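Side-chain contacts in PtLCIB4 H88A mutant (Phaeodactylum tricornutum, PDB 5B5Z), which binds zinc and is a member of the LCIB family of beta-carbonic anhydrases, which probably interconvert carbon dioxide and bicarbonate: residues 137-140 with 141-144; 183-186 with 187-190; 190-193 with 194-197; 211-214 with 215-219. One frame throughout, in Å; residues are numbered along the deposited sequence.

Interaction 1 of 4, residues 137-140 with 141-144. With ZN (zinc ion), chain C.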
loop_
_atom_site.group_PDB
_atom_site.type_symbol
_atom_site.label_atom_id
_atom_site.label_comp_id
_atom_site.label_asym_id
_atom_site.label_seq_id
_atom_site.Cartn_x
_atom_site.Cartn_y
_atom_site.Cartn_z
ATOM N N ALA A 137 1.386 19.030 5.549
ATOM C CA ALA A 137 1.022 18.222 6.704
ATOM C C ALA A 137 1.572 16.803 6.633
ATOM O O ALA A 137 1.721 16.226 5.556
ATOM C CB ALA A 137 -0.484 18.185 6.852
ATOM N N CYS A 138 1.855 16.244 7.804
ATOM C CA CYS A 138 2.310 14.863 7.938
ATOM C C CYS A 138 1.905 14.387 9.330
ATOM O O CYS A 138 2.507 14.812 10.311
ATOM C CB CYS A 138 3.830 14.785 7.749
ATOM S SG CYS A 138 4.544 13.136 7.751
ATOM N N CYS A 139 0.898 13.530 9.477
ATOM C CA CYS A 139 0.135 12.855 8.439
ATOM C C CYS A 139 -0.959 13.726 7.791
ATOM O O CYS A 139 -1.871 14.145 8.466
ATOM C CB CYS A 139 -0.482 11.622 9.102
ATOM S SG CYS A 139 -1.554 10.620 7.999
ATOM N N GLY A 140 -0.887 13.962 6.483
ATOM C CA GLY A 140 -1.881 14.774 5.797
ATOM C C GLY A 140 -3.318 14.315 5.982
ATOM O O GLY A 140 -4.221 15.111 6.275
ATOM N N SER A 141 -3.542 13.019 5.803
ATOM C CA SER A 141 -4.859 12.441 5.964
ATOM C C SER A 141 -5.416 12.644 7.370
ATOM O O SER A 141 -6.555 13.065 7.532
ATOM C CB SER A 141 -4.826 10.938 5.626
ATOM O OG SER A 141 -6.019 10.297 6.055
ATOM N N ALA A 142 -4.620 12.320 8.382
ATOM C CA ALA A 142 -5.086 12.452 9.760
ATOM C C ALA A 142 -5.366 13.920 10.113
ATOM O O ALA A 142 -6.339 14.222 10.803
ATOM C CB ALA A 142 -4.080 11.864 10.724
ATOM N N VAL A 143 -4.514 14.822 9.644
ATOM C CA VAL A 143 -4.672 16.239 9.976
ATOM C C VAL A 143 -5.955 16.796 9.365
ATOM O O VAL A 143 -6.707 17.510 10.041
ATOM C CB VAL A 143 -3.454 17.069 9.514
ATOM C CG1 VAL A 143 -3.763 18.564 9.567
ATOM C CG2 VAL A 143 -2.236 16.754 10.385
ATOM N N ALA A 144 -6.226 16.443 8.108
ATOM C CA ALA A 144 -7.466 16.846 7.452
ATOM C C ALA A 144 -8.694 16.281 8.172
ATOM O O ALA A 144 -9.698 16.982 8.368
ATOM C CB ALA A 144 -7.457 16.397 5.982
HETATM ZN ZN ZN C . -0.086 9.821 6.415
HETATM O O HOH W 1 0.445 11.324 5.347
#
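Cys139 SG meets Ala142 on one flank and the zinc ion on the other. Cys139 SG lies 2.3 Å from the zinc and accepts the N-H of Ala142 N at 3.5 Å, in a nearly straight bond (166°). From the N-cap position, the thiolate sulfur thus both caps helix 140-154 and binds the metal. A chi1 of 178°, trans to the amide nitrogen, swings Cys139 SG over the first turn of the helix and within 3.9 Å of Ala142 CB. CG2 of Val143 sits 3.3 Å from Cys139 O, the same oxygen that receives the N-H of Val143 N at 3.0 Å. Ala142 and Val143 also face helix 205-228, where both touch Leu209. Buried Ser141 is held too, by a hydrogen bond from its OG to Gln185 OE1 of helix 183-192. With His115 and Cys59, Cys139 makes the Cys-His-Cys zinc site of a beta-carbonic anhydrase, and a water is the fourth ligand. The peptide bond before Cys139 is cis. The zinc-bound water also accepts a weak bond from Gly140 N at 3.2 Å. Away from the metal the contact is looser. Ala137 CB only grazes Val143 CB, at 4.1 Å. Ala144 is exposed and is tied back by its N-H to Gly140 O.

Interaction 2 of 4, residues 183-186 with 187-190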
loop_
_atom_site.group_PDB
_atom_site.type_symbol
_atom_site.label_atom_id
_atom_site.label_comp_id
_atom_site.label_asym_id
_atom_site.label_seq_id
_atom_site.Cartn_x
_atom_site.Cartn_y
_atom_site.Cartn_z
ATOM N N ALA A 183 -13.673 7.148 -0.457
ATOM C CA ALA A 183 -14.218 6.422 0.686
ATOM C C ALA A 183 -13.237 6.271 1.853
ATOM O O ALA A 183 -13.650 6.309 3.017
ATOM C CB ALA A 183 -14.713 5.054 0.245
ATOM N N GLN A 184 -11.950 6.095 1.566
ATOM C CA GLN A 184 -10.982 5.951 2.652
ATOM C C GLN A 184 -10.932 7.152 3.582
ATOM O O GLN A 184 -10.914 7.005 4.805
ATOM C CB GLN A 184 -9.579 5.681 2.090
ATOM C CG GLN A 184 -9.205 4.230 2.256
ATOM C CD GLN A 184 -7.847 3.842 1.710
ATOM O OE1 GLN A 184 -6.871 4.589 1.775
ATOM N NE2 GLN A 184 -7.782 2.631 1.182
ATOM N N GLN A 185 -10.904 8.356 3.023
ATOM C CA GLN A 185 -10.791 9.517 3.878
ATOM C C GLN A 185 -12.058 9.653 4.727
ATOM O O GLN A 185 -11.996 10.122 5.844
ATOM C CB GLN A 185 -10.539 10.787 3.067
ATOM C CG GLN A 185 -10.291 12.030 3.919
ATOM C CD GLN A 185 -9.047 11.938 4.793
ATOM O OE1 GLN A 185 -8.221 11.029 4.638
ATOM N NE2 GLN A 185 -8.910 12.878 5.716
ATOM N N GLY A 186 -13.192 9.227 4.185
ATOM C CA GLY A 186 -14.436 9.237 4.933
ATOM C C GLY A 186 -14.343 8.281 6.109
ATOM O O GLY A 186 -14.812 8.585 7.207
ATOM N N TYR A 187 -13.722 7.128 5.880
ATOM C CA TYR A 187 -13.508 6.165 6.954
ATOM C C TYR A 187 -12.563 6.733 8.019
ATOM O O TYR A 187 -12.747 6.492 9.212
ATOM C CB TYR A 187 -12.952 4.846 6.400
ATOM C CG TYR A 187 -13.947 3.995 5.626
ATOM C CD1 TYR A 187 -15.253 3.823 6.079
ATOM C CD2 TYR A 187 -13.578 3.368 4.437
ATOM C CE1 TYR A 187 -16.159 3.042 5.370
ATOM C CE2 TYR A 187 -14.477 2.593 3.719
ATOM C CZ TYR A 187 -15.762 2.432 4.191
ATOM O OH TYR A 187 -16.654 1.664 3.481
ATOM N N VAL A 188 -11.537 7.471 7.600
ATOM C CA VAL A 188 -10.615 8.065 8.572
ATOM C C VAL A 188 -11.358 9.065 9.461
ATOM O O VAL A 188 -11.182 9.076 10.687
ATOM C CB VAL A 188 -9.417 8.760 7.879
ATOM C CG1 VAL A 188 -8.548 9.509 8.894
ATOM C CG2 VAL A 188 -8.608 7.737 7.075
ATOM N N ARG A 189 -12.204 9.891 8.850
ATOM C CA ARG A 189 -13.016 10.829 9.622
ATOM C C ARG A 189 -13.917 10.060 10.585
ATOM O O ARG A 189 -14.058 10.451 11.747
ATOM C CB ARG A 189 -13.870 11.731 8.715
ATOM C CG ARG A 189 -13.108 12.862 8.052
ATOM C CD ARG A 189 -14.071 13.853 7.356
ATOM N NE ARG A 189 -14.903 13.197 6.349
ATOM C CZ ARG A 189 -14.586 13.091 5.058
ATOM N NH1 ARG A 189 -13.447 13.587 4.607
ATOM N NH2 ARG A 189 -15.406 12.472 4.219
ATOM N N ASP A 190 -14.504 8.969 10.105
ATOM C CA ASP A 190 -15.395 8.147 10.939
ATOM C C ASP A 190 -14.678 7.606 12.166
ATOM O O ASP A 190 -15.182 7.706 13.283
ATOM C CB ASP A 190 -15.967 6.969 10.158
ATOM C CG ASP A 190 -17.015 7.382 9.139
ATOM O OD1 ASP A 190 -17.578 8.494 9.260
ATOM O OD2 ASP A 190 -17.285 6.570 8.226
HETATM O O HOH W 2 -11.143 15.366 5.836
#
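Arg189 folds back over the preceding turn and crosses Gln185 at about a right angle. The bend is at chi3 (-58°), and it lays one face of the guanidinium over Gly186. NH2 of Arg189 lies 3.5 Å from Gly186 CA, and NH1 of Arg189 lies 3.6 Å from Gln185 CG. The guanidinium and the Gln185 amide are turned 67° apart. A water in the guanidinium plane takes a bond from Arg189 NH1 at 3.2 Å and a weak one from Gln185 NE2. With an alanine here this water would probably lose its arginine donor, and the flank of Gln185 and the backbone of Gly186 would probably lose their cover. The oxygen of the Gln185 amide is held by Ser141. The Tyr187 ring leans obliquely on the preceding turn, with Tyr187 CD2 3.3 Å from Ala183 O. Val188 puts CG2 3.3 Å from Gln184 O and touches Ala145 of helix 140-154. Ala183 packs on Tyr187 of the second subunit, and Tyr187 on Ala183 of that subunit. These are i to i+4 contacts along one regular alpha-helix at the dimer interface, with backbone bonds running from Tyr187 N to Ala183 O through to Asp190 N to Gly186 O.

Interaction 3 of 4, residues 190-193 with 194-197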
loop_
_atom_site.group_PDB
_atom_site.type_symbol
_atom_site.label_atom_id
_atom_site.label_comp_id
_atom_site.label_asym_id
_atom_site.label_seq_id
_atom_site.Cartn_x
_atom_site.Cartn_y
_atom_site.Cartn_z
ATOM N N ASP A 190 -14.504 8.969 10.105
ATOM C CA ASP A 190 -15.395 8.147 10.939
ATOM C C ASP A 190 -14.678 7.606 12.166
ATOM O O ASP A 190 -15.182 7.706 13.283
ATOM C CB ASP A 190 -15.967 6.969 10.158
ATOM C CG ASP A 190 -17.015 7.382 9.139
ATOM O OD1 ASP A 190 -17.578 8.494 9.260
ATOM O OD2 ASP A 190 -17.285 6.570 8.226
ATOM N N MET A 191 -13.500 7.029 11.962
ATOM C CA MET A 191 -12.809 6.417 13.083
ATOM C C MET A 191 -12.171 7.436 14.042
ATOM O O MET A 191 -11.893 7.112 15.203
ATOM C CB MET A 191 -11.786 5.408 12.556
ATOM C CG MET A 191 -12.506 4.144 12.088
ATOM S SD MET A 191 -11.467 2.807 11.499
ATOM C CE MET A 191 -11.346 3.188 9.746
ATOM N N LEU A 192 -11.998 8.674 13.584
ATOM C CA LEU A 192 -11.433 9.733 14.417
ATOM C C LEU A 192 -12.510 10.509 15.171
ATOM O O LEU A 192 -12.215 11.230 16.127
ATOM C CB LEU A 192 -10.615 10.689 13.550
ATOM C CG LEU A 192 -9.304 11.243 14.094
ATOM C CD1 LEU A 192 -8.575 10.215 14.961
ATOM C CD2 LEU A 192 -8.429 11.646 12.908
ATOM N N ARG A 193 -13.753 10.368 14.727
ATOM C CA ARG A 193 -14.862 11.104 15.341
ATOM C C ARG A 193 -14.982 10.874 16.857
ATOM O O ARG A 193 -15.234 11.829 17.591
ATOM C CB ARG A 193 -16.179 10.760 14.632
ATOM C CG ARG A 193 -17.315 11.727 14.956
ATOM C CD ARG A 193 -18.421 11.701 13.899
ATOM N NE ARG A 193 -17.975 12.224 12.606
ATOM C CZ ARG A 193 -17.885 11.492 11.497
ATOM N NH1 ARG A 193 -18.224 10.209 11.519
ATOM N NH2 ARG A 193 -17.467 12.042 10.362
ATOM N N PRO A 194 -14.776 9.628 17.346
ATOM C CA PRO A 194 -14.829 9.462 18.808
ATOM C C PRO A 194 -13.789 10.270 19.584
ATOM O O PRO A 194 -13.959 10.493 20.790
ATOM C CB PRO A 194 -14.577 7.962 18.994
ATOM C CG PRO A 194 -15.081 7.350 17.767
ATOM C CD PRO A 194 -14.755 8.320 16.663
ATOM N N TYR A 195 -12.727 10.699 18.906
ATOM C CA TYR A 195 -11.631 11.417 19.549
ATOM C C TYR A 195 -11.736 12.934 19.405
ATOM O O TYR A 195 -10.786 13.657 19.700
ATOM C CB TYR A 195 -10.290 10.938 18.977
ATOM C CG TYR A 195 -10.087 9.458 19.141
ATOM C CD1 TYR A 195 -10.592 8.556 18.209
ATOM C CD2 TYR A 195 -9.420 8.956 20.248
ATOM C CE1 TYR A 195 -10.430 7.198 18.369
ATOM C CE2 TYR A 195 -9.249 7.593 20.420
ATOM C CZ TYR A 195 -9.755 6.722 19.480
ATOM O OH TYR A 195 -9.593 5.369 19.643
ATOM N N ALA A 196 -12.888 13.423 18.958
ATOM C CA ALA A 196 -13.025 14.851 18.661
ATOM C C ALA A 196 -12.813 15.749 19.891
ATOM O O ALA A 196 -12.146 16.776 19.799
ATOM C CB ALA A 196 -14.382 15.129 18.038
ATOM N N ALA A 197 -13.376 15.364 21.033
ATOM C CA ALA A 197 -13.183 16.137 22.263
ATOM C C ALA A 197 -11.706 16.181 22.652
ATOM O O ALA A 197 -11.161 17.250 22.929
ATOM C CB ALA A 197 -14.020 15.552 23.401
#
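Tyr195 turns its ring edge to the carbonyls of Met191 and Leu192, which lie in the ring plane. CE1 of Tyr195 is 3.5 Å from Met191 O. The ring reaches back there because CG lies beside the backbone N (chi1 -58°). The Leu192 side chain crosses the ring at about a right angle, with Leu192 CD1 4.2 Å from Tyr195 CD1. Two backbone bonds hold the turn. Tyr195 N donates to Leu192 O at 2.9 Å, and Ala196 N donates to Arg193 O at 3.1 Å. Both donors stand well above the carbonyl plane, by 50° and 60°, as in a tight i to i+3 turn. CD of Pro194 packs on Asp190 O and on Met191 O, the latter at 3.4 Å. On the outer side Arg193 NH1 makes a salt bridge to Asp190 OD1 at 2.9 Å. The carboxylate is met on its anti side, and the oxygen lies in the guanidinium plane. Further out, probable hydrogen bonds from Tyr195 OH to Asp215 OD2 and Lys219 NZ of helix 205-228 probably hold the far end of the ring. Leu192 rests on Leu209 and Ala145, and Tyr195 is the N-cap of helix 196-201. Lacking an N-H, Pro194 cannot give an i to i+4 bond to Asp190 O, which is consistent with the helix giving way here to i to i+3 turns.

Interaction 4 of 4, residues 211-214 with 215-219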
loop_
_atom_site.group_PDB
_atom_site.type_symbol
_atom_site.label_atom_id
_atom_site.label_comp_id
_atom_site.label_asym_id
_atom_site.label_seq_id
_atom_site.Cartn_x
_atom_site.Cartn_y
_atom_site.Cartn_z
ATOM N N VAL A 211 -1.378 9.832 18.411
ATOM C CA VAL A 211 -1.715 8.900 19.469
ATOM C C VAL A 211 -3.170 8.464 19.346
ATOM O O VAL A 211 -3.480 7.284 19.475
ATOM C CB VAL A 211 -1.450 9.505 20.857
ATOM C CG1 VAL A 211 -1.873 8.531 21.932
ATOM C CG2 VAL A 211 0.011 9.835 21.004
ATOM N N SER A 212 -4.068 9.410 19.065
ATOM C CA SER A 212 -5.466 9.079 18.818
ATOM C C SER A 212 -5.631 8.166 17.602
ATOM O O SER A 212 -6.414 7.231 17.617
ATOM C CB SER A 212 -6.294 10.356 18.616
ATOM O OG SER A 212 -6.222 11.182 19.766
ATOM N N VAL A 213 -4.892 8.447 16.537
ATOM C CA VAL A 213 -4.960 7.592 15.355
ATOM C C VAL A 213 -4.494 6.182 15.679
ATOM O O VAL A 213 -5.129 5.206 15.267
ATOM C CB VAL A 213 -4.127 8.179 14.209
ATOM C CG1 VAL A 213 -4.106 7.217 13.011
ATOM C CG2 VAL A 213 -4.731 9.529 13.787
ATOM N N TYR A 214 -3.395 6.074 16.421
ATOM C CA TYR A 214 -2.914 4.752 16.791
ATOM C C TYR A 214 -3.977 4.014 17.611
ATOM O O TYR A 214 -4.209 2.826 17.406
ATOM C CB TYR A 214 -1.599 4.817 17.584
ATOM C CG TYR A 214 -1.356 3.496 18.275
ATOM C CD1 TYR A 214 -0.889 2.413 17.556
ATOM C CD2 TYR A 214 -1.689 3.307 19.612
ATOM C CE1 TYR A 214 -0.724 1.199 18.140
ATOM C CE2 TYR A 214 -1.528 2.074 20.209
ATOM C CZ TYR A 214 -1.043 1.031 19.459
ATOM O OH TYR A 214 -0.867 -0.212 20.021
ATOM N N ASP A 215 -4.603 4.708 18.559
ATOM C CA ASP A 215 -5.633 4.062 19.381
ATOM C C ASP A 215 -6.768 3.523 18.531
ATOM O O ASP A 215 -7.258 2.410 18.770
ATOM C CB ASP A 215 -6.205 5.016 20.432
ATOM C CG ASP A 215 -7.083 4.286 21.451
ATOM O OD1 ASP A 215 -6.532 3.472 22.227
ATOM O OD2 ASP A 215 -8.316 4.511 21.475
ATOM N N ALA A 216 -7.186 4.310 17.537
ATOM C CA ALA A 216 -8.243 3.877 16.641
ATOM C C ALA A 216 -7.797 2.680 15.798
ATOM O O ALA A 216 -8.559 1.749 15.566
ATOM C CB ALA A 216 -8.680 5.041 15.751
ATOM N N GLN A 217 -6.546 2.709 15.351
ATOM C CA GLN A 217 -5.976 1.619 14.575
ATOM C C GLN A 217 -5.910 0.346 15.394
ATOM O O GLN A 217 -6.217 -0.734 14.897
ATOM C CB GLN A 217 -4.560 1.955 14.107
ATOM C CG GLN A 217 -4.454 2.913 12.944
ATOM C CD GLN A 217 -3.020 3.026 12.440
ATOM O OE1 GLN A 217 -2.140 2.249 12.836
ATOM N NE2 GLN A 217 -2.780 3.987 11.557
ATOM N N GLN A 218 -5.492 0.477 16.645
ATOM C CA GLN A 218 -5.267 -0.704 17.462
ATOM C C GLN A 218 -6.588 -1.460 17.640
ATOM O O GLN A 218 -6.623 -2.693 17.593
ATOM C CB GLN A 218 -4.641 -0.313 18.812
ATOM C CG GLN A 218 -4.523 -1.471 19.801
ATOM C CD GLN A 218 -5.767 -1.601 20.663
ATOM O OE1 GLN A 218 -6.242 -0.622 21.225
ATOM N NE2 GLN A 218 -6.309 -2.807 20.745
ATOM N N LYS A 219 -7.674 -0.718 17.813
ATOM C CA LYS A 219 -8.991 -1.344 17.934
ATOM C C LYS A 219 -9.403 -2.088 16.663
ATOM O O LYS A 219 -9.944 -3.199 16.726
ATOM C CB LYS A 219 -10.050 -0.285 18.278
ATOM C CG LYS A 219 -9.873 0.342 19.639
ATOM C CD LYS A 219 -10.997 1.338 19.934
ATOM C CE LYS A 219 -10.648 2.276 21.070
ATOM N NZ LYS A 219 -11.536 3.479 21.037
HETATM O O HOH W 3 -3.612 5.251 22.029
#
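Tyr214 and Gln218 pair one helical turn apart on helix 205-228, which packs against the mixed beta sheet of this alpha/beta fold. The Tyr214 side chain can be followed outward. At its root, Tyr214 CB adjoins the amide of the next residue, Asp215. A chi1 of 164° puts CG on the carbonyl side, and this brings the ring up against Gln218. On the way CD2 of Tyr214 passes obliquely 3.4 Å from Asp215 N. CZ of Tyr214 then comes 3.9 Å from Gln218 CB. That CB lies over one face of the Tyr214 ring, 4.3 Å from the centroid and 26° off the normal, in a CH-pi contact. At the tip, OH of Tyr214 reaches Gln218 CG at 3.9 Å. The side chain also touches Ser114, Ile244 and Arg259 of three sheet strands. A serine in its place would probably leave Gln218 CB without its aromatic face and open a gap between the helix and these strands. On another side of the helix Val213 CG1 meets Gln217 NE2 at 3.8 Å, as the two side chains cross at a slant. That amide nitrogen is held by Gly113 O of strand 107-117. Lys219 NZ forms a salt bridge to Asp215 OD2, whose second partner is Tyr195. A water bridges the turn on this flank: it donates to Val211 O at 3.3 Å and, weakly, to Asp215 OD1 at 3.4 Å.

All four contacts are local, so each spans a single turn or cap. None nests inside another. Along the chain, interaction 1 comes first, where the loop after strand 107-117 enters helix 140-154. Interaction 2 follows on helix 183-192, beyond an unmodelled segment. Interaction 3 begins at Asp190, where interaction 2 ends, and carries the chain into helix 196-201. Interaction 4 lies last, on helix 205-228. Ser141 ties interaction 1 to Gln185 of interaction 2. Ala142 packs on Val213 of interaction 4, and its carbonyl oxygen touches Leu192 of interaction 3. Tyr195 joins interaction 3 to interaction 4. Interactions 2 and 4 do not touch.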